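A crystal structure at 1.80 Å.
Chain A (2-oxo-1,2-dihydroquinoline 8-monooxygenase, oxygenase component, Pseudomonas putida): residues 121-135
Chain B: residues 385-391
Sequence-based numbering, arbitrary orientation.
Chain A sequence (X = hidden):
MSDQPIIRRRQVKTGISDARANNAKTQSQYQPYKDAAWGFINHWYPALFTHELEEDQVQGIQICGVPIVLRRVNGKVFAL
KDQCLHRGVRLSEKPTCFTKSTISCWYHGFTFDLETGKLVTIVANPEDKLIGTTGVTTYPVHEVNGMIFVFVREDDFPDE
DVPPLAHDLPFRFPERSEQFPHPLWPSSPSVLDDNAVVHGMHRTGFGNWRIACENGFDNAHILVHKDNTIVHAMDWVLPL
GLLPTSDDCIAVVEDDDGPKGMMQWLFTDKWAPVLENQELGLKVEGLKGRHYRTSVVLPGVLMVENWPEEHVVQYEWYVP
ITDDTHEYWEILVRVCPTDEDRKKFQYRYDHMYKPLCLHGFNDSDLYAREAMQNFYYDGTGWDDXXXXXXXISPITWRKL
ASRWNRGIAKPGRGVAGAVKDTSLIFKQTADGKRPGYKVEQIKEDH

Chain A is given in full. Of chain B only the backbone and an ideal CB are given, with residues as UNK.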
# COMPACT_ATOMS: atom_id res chain seq x y z
N THR A 121 -17.70 -31.75 14.93
CA THR A 121 -18.87 -31.13 15.56
C THR A 121 -18.83 -29.61 15.51
O THR A 121 -17.87 -29.00 15.03
CB THR A 121 -18.99 -31.55 17.05
OG1 THR A 121 -20.28 -31.17 17.55
CG2 THR A 121 -17.93 -30.86 17.88
N ILE A 122 -19.91 -29.00 16.00
CA ILE A 122 -20.03 -27.55 16.06
C ILE A 122 -20.51 -27.33 17.48
O ILE A 122 -21.60 -27.76 17.86
CB ILE A 122 -21.08 -27.03 15.06
CG1 ILE A 122 -20.66 -27.41 13.63
CG2 ILE A 122 -21.23 -25.52 15.21
CD1 ILE A 122 -21.73 -27.16 12.59
N VAL A 123 -19.67 -26.68 18.28
CA VAL A 123 -19.98 -26.44 19.67
C VAL A 123 -21.46 -26.28 20.00
O VAL A 123 -22.03 -27.11 20.72
CB VAL A 123 -19.20 -25.23 20.20
CG1 VAL A 123 -19.44 -25.07 21.71
CG2 VAL A 123 -17.71 -25.41 19.91
N ALA A 124 -22.10 -25.24 19.47
CA ALA A 124 -23.51 -24.99 19.77
C ALA A 124 -24.51 -25.44 18.71
O ALA A 124 -25.61 -24.88 18.60
CB ALA A 124 -23.71 -23.50 20.05
N ASN A 125 -24.15 -26.45 17.93
CA ASN A 125 -25.02 -26.96 16.88
C ASN A 125 -24.51 -28.36 16.54
O ASN A 125 -24.21 -28.66 15.38
CB ASN A 125 -24.95 -26.04 15.66
CG ASN A 125 -25.94 -26.43 14.57
OD1 ASN A 125 -26.77 -27.31 14.76
ND2 ASN A 125 -25.85 -25.76 13.42
N PRO A 126 -24.43 -29.24 17.55
CA PRO A 126 -23.96 -30.63 17.47
C PRO A 126 -24.67 -31.58 16.52
O PRO A 126 -24.13 -32.65 16.19
CB PRO A 126 -24.03 -31.10 18.91
CG PRO A 126 -25.23 -30.38 19.42
CD PRO A 126 -25.03 -28.98 18.88
N GLU A 127 -25.87 -31.21 16.07
CA GLU A 127 -26.65 -32.07 15.18
C GLU A 127 -26.75 -31.58 13.74
O GLU A 127 -27.46 -32.17 12.94
CB GLU A 127 -28.06 -32.25 15.75
CG GLU A 127 -28.09 -32.59 17.23
CD GLU A 127 -28.45 -34.04 17.50
OE1 GLU A 127 -28.46 -34.46 18.68
OE2 GLU A 127 -28.74 -34.77 16.53
N ASP A 128 -26.04 -30.51 13.40
CA ASP A 128 -26.11 -29.99 12.04
C ASP A 128 -25.74 -31.06 11.03
O ASP A 128 -24.80 -31.83 11.23
CB ASP A 128 -25.18 -28.79 11.86
CG ASP A 128 -25.58 -27.92 10.68
OD1 ASP A 128 -26.36 -26.97 10.89
OD2 ASP A 128 -25.13 -28.20 9.55
N LYS A 129 -26.46 -31.08 9.91
CA LYS A 129 -26.22 -32.06 8.86
C LYS A 129 -24.84 -31.94 8.19
O LYS A 129 -24.39 -32.87 7.54
CB LYS A 129 -27.31 -31.96 7.79
CG LYS A 129 -27.28 -30.67 6.99
CD LYS A 129 -27.95 -30.86 5.64
CE LYS A 129 -29.46 -30.67 5.70
NZ LYS A 129 -29.87 -29.25 5.53
N LEU A 130 -24.18 -30.79 8.35
CA LEU A 130 -22.87 -30.60 7.72
C LEU A 130 -21.77 -31.39 8.42
O LEU A 130 -20.78 -31.78 7.81
CB LEU A 130 -22.49 -29.11 7.73
CG LEU A 130 -21.21 -28.77 6.96
CD1 LEU A 130 -21.48 -28.93 5.48
CD2 LEU A 130 -20.76 -27.35 7.28
N ILE A 131 -21.96 -31.62 9.72
CA ILE A 131 -20.97 -32.33 10.52
C ILE A 131 -20.58 -33.67 9.94
O ILE A 131 -21.44 -34.46 9.54
CB ILE A 131 -21.49 -32.53 11.97
CG1 ILE A 131 -21.70 -31.18 12.65
CG2 ILE A 131 -20.50 -33.35 12.75
CD1 ILE A 131 -22.30 -31.25 14.03
N GLY A 132 -19.28 -33.92 9.87
CA GLY A 132 -18.79 -35.18 9.35
C GLY A 132 -18.78 -35.34 7.84
O GLY A 132 -18.24 -36.32 7.33
N THR A 133 -19.35 -34.37 7.12
CA THR A 133 -19.40 -34.43 5.65
C THR A 133 -18.25 -33.67 4.99
O THR A 133 -18.16 -33.63 3.77
CB THR A 133 -20.72 -33.85 5.11
OG1 THR A 133 -20.68 -32.42 5.21
CG2 THR A 133 -21.90 -34.36 5.92
N THR A 134 -17.39 -33.06 5.79
CA THR A 134 -16.25 -32.32 5.26
C THR A 134 -15.24 -32.06 6.36
O THR A 134 -15.43 -32.52 7.50
CB THR A 134 -16.70 -30.98 4.62
OG1 THR A 134 -15.57 -30.32 4.04
CG2 THR A 134 -17.34 -30.06 5.65
N GLY A 135 -14.18 -31.35 6.02
CA GLY A 135 -13.14 -31.02 6.98
C GLY A 135 -12.05 -30.17 6.33
O GLY A 135 -12.14 -29.86 5.15
N UNK B 385 -18.25 -20.03 1.04
CA UNK B 385 -18.58 -20.15 2.45
C UNK B 385 -19.52 -21.35 2.56
O UNK B 385 -20.28 -21.64 1.64
CB UNK B 385 -19.21 -18.87 3.00
N UNK B 386 -19.45 -22.07 3.68
CA UNK B 386 -20.33 -23.22 3.88
C UNK B 386 -21.19 -22.94 5.09
O UNK B 386 -20.83 -23.28 6.21
CB UNK B 386 -19.54 -24.52 4.06
N UNK B 387 -22.34 -22.32 4.84
CA UNK B 387 -23.27 -21.94 5.89
C UNK B 387 -24.06 -23.11 6.46
O UNK B 387 -24.23 -24.14 5.81
CB UNK B 387 -24.24 -20.89 5.35
N UNK B 388 -24.53 -22.95 7.69
CA UNK B 388 -25.30 -24.00 8.36
C UNK B 388 -26.65 -23.51 8.89
O UNK B 388 -27.09 -22.41 8.55
CB UNK B 388 -24.48 -24.58 9.52
N UNK B 389 -27.29 -24.32 9.72
CA UNK B 389 -28.61 -23.98 10.26
C UNK B 389 -28.73 -22.59 10.87
O UNK B 389 -29.67 -21.86 10.57
CB UNK B 389 -28.99 -25.01 11.32
N UNK B 390 -27.78 -22.22 11.73
CA UNK B 390 -27.80 -20.93 12.38
C UNK B 390 -27.68 -19.76 11.41
O UNK B 390 -28.02 -18.63 11.75
CB UNK B 390 -26.67 -20.86 13.41
N UNK B 391 -27.21 -20.05 10.19
CA UNK B 391 -27.04 -19.01 9.19
C UNK B 391 -28.32 -18.56 8.50
O UNK B 391 -28.27 -17.81 7.52
CB UNK B 391 -26.05 -19.50 8.13

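Chain A meets this segment with successive turns, and A:Asp128 ends one turn and begins the next. Its OD2 accepts from A:Leu130 N (3.0 Å) and its OD1 from A:Asn125 ND2 (2.9 Å), so bonds within chain A orient the carboxylate.

Position 385 is out of reach of chain A, and its extended backbone admits almost any residue. It is B:Glu385, whose carboxylate is bonded elsewhere in the structure.

Position 386 points toward chain A, with its ideal CB 4.5 Å from A:Leu130 CD2. Beyond lie the leucine methyls and A:Thr134 CG2, an apolar surface along which a long side chain could run; leucine, methionine, glutamine or the aliphatic part of a lysine would be plausible. The residue is B:Gln386, with chi1 m and chi2 t. Its OE1 lies 4.1 Å from A:Leu130 CD1 and 4.0 Å from A:Thr134 CG2; the hydrogen bond of OE1 is made elsewhere.

At 387 the CA-to-CB bond points away, so chain A sets no preference. The residue is B:Leu387.

Position 388 points toward chain A, and its CB is hemmed in: 3.3 Å from A:Asp128 OD1, 4.3 Å from A:Asn125 ND2 and 4.9 Å from A:Ile122 CD1. The extended backbone (-127/-167) suits a beta-branched residue, and the nearby A:Ile122 and A:Leu130 favour an apolar one; valine or isoleucine are natural candidates, threonine a possible one. Chain A covers 66 Å² of B:Val388, the largest area of any residue in the two stretches. Its CG1 packs 3.6 Å from A:Leu130 CD2 and 4.3 Å from A:Ile122 CD1.

Position 389 is read first from its backbone: its N donates to A:Asp128 OD1 (3.0 Å, 165°), a bond available to any residue but proline. The CB also points toward chain A, 3.3 Å from that same OD1 and 3.9 Å from A:Asn125 ND2. A small residue such as alanine or serine suits this close approach, though a longer one might turn away from chain A. It is B:Ala389, whose methyl rests beside the two polar groups.

Position 390 points sideways, its CB 5.0 Å from A:Asn125 ND2. A short polar side chain could reach that amide through water; serine, threonine or asparagine would suit. B:Thr390 takes chi1 p, and one water accepts from A:Asn125 ND2 (2.8 Å) and donates to B:Thr390 OG1 (2.7 Å).

Position 391 is out of reach but precedes a helix, where aspartate, asparagine or serine is common. B:Asp391 makes no capping bond; its OD1 instead accepts from B:Val388 N (2.7 Å), bracing the bend.

Chain B 385-391: EQLVATD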
# COMPACT_ATOMS: atom_id res chain seq x y z
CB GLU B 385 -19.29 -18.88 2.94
CG GLU B 385 -20.70 -18.75 2.40
CD GLU B 385 -21.29 -17.37 2.61
OE1 GLU B 385 -20.87 -16.68 3.55
OE2 GLU B 385 -22.19 -17.00 1.83
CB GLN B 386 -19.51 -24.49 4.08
CG GLN B 386 -18.67 -24.84 2.86
CD GLN B 386 -17.97 -26.17 2.99
OE1 GLN B 386 -18.61 -27.21 3.14
NE2 GLN B 386 -16.64 -26.15 2.94
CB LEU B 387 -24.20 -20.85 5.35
CG LEU B 387 -23.46 -19.63 4.78
CD1 LEU B 387 -24.46 -18.59 4.33
CD2 LEU B 387 -22.51 -19.05 5.81
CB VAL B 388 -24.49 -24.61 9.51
CG1 VAL B 388 -23.28 -25.33 8.97
CG2 VAL B 388 -24.06 -23.53 10.48
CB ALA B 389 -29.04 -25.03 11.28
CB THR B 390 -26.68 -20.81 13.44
OG1 THR B 390 -25.42 -21.13 12.85
CG2 THR B 390 -26.95 -21.76 14.59
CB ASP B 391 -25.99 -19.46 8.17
CG ASP B 391 -24.60 -19.50 8.77
OD1 ASP B 391 -23.86 -20.49 8.56
OD2 ASP B 391 -24.24 -18.52 9.47
O HOH W 1 -24.30 -23.46 13.71
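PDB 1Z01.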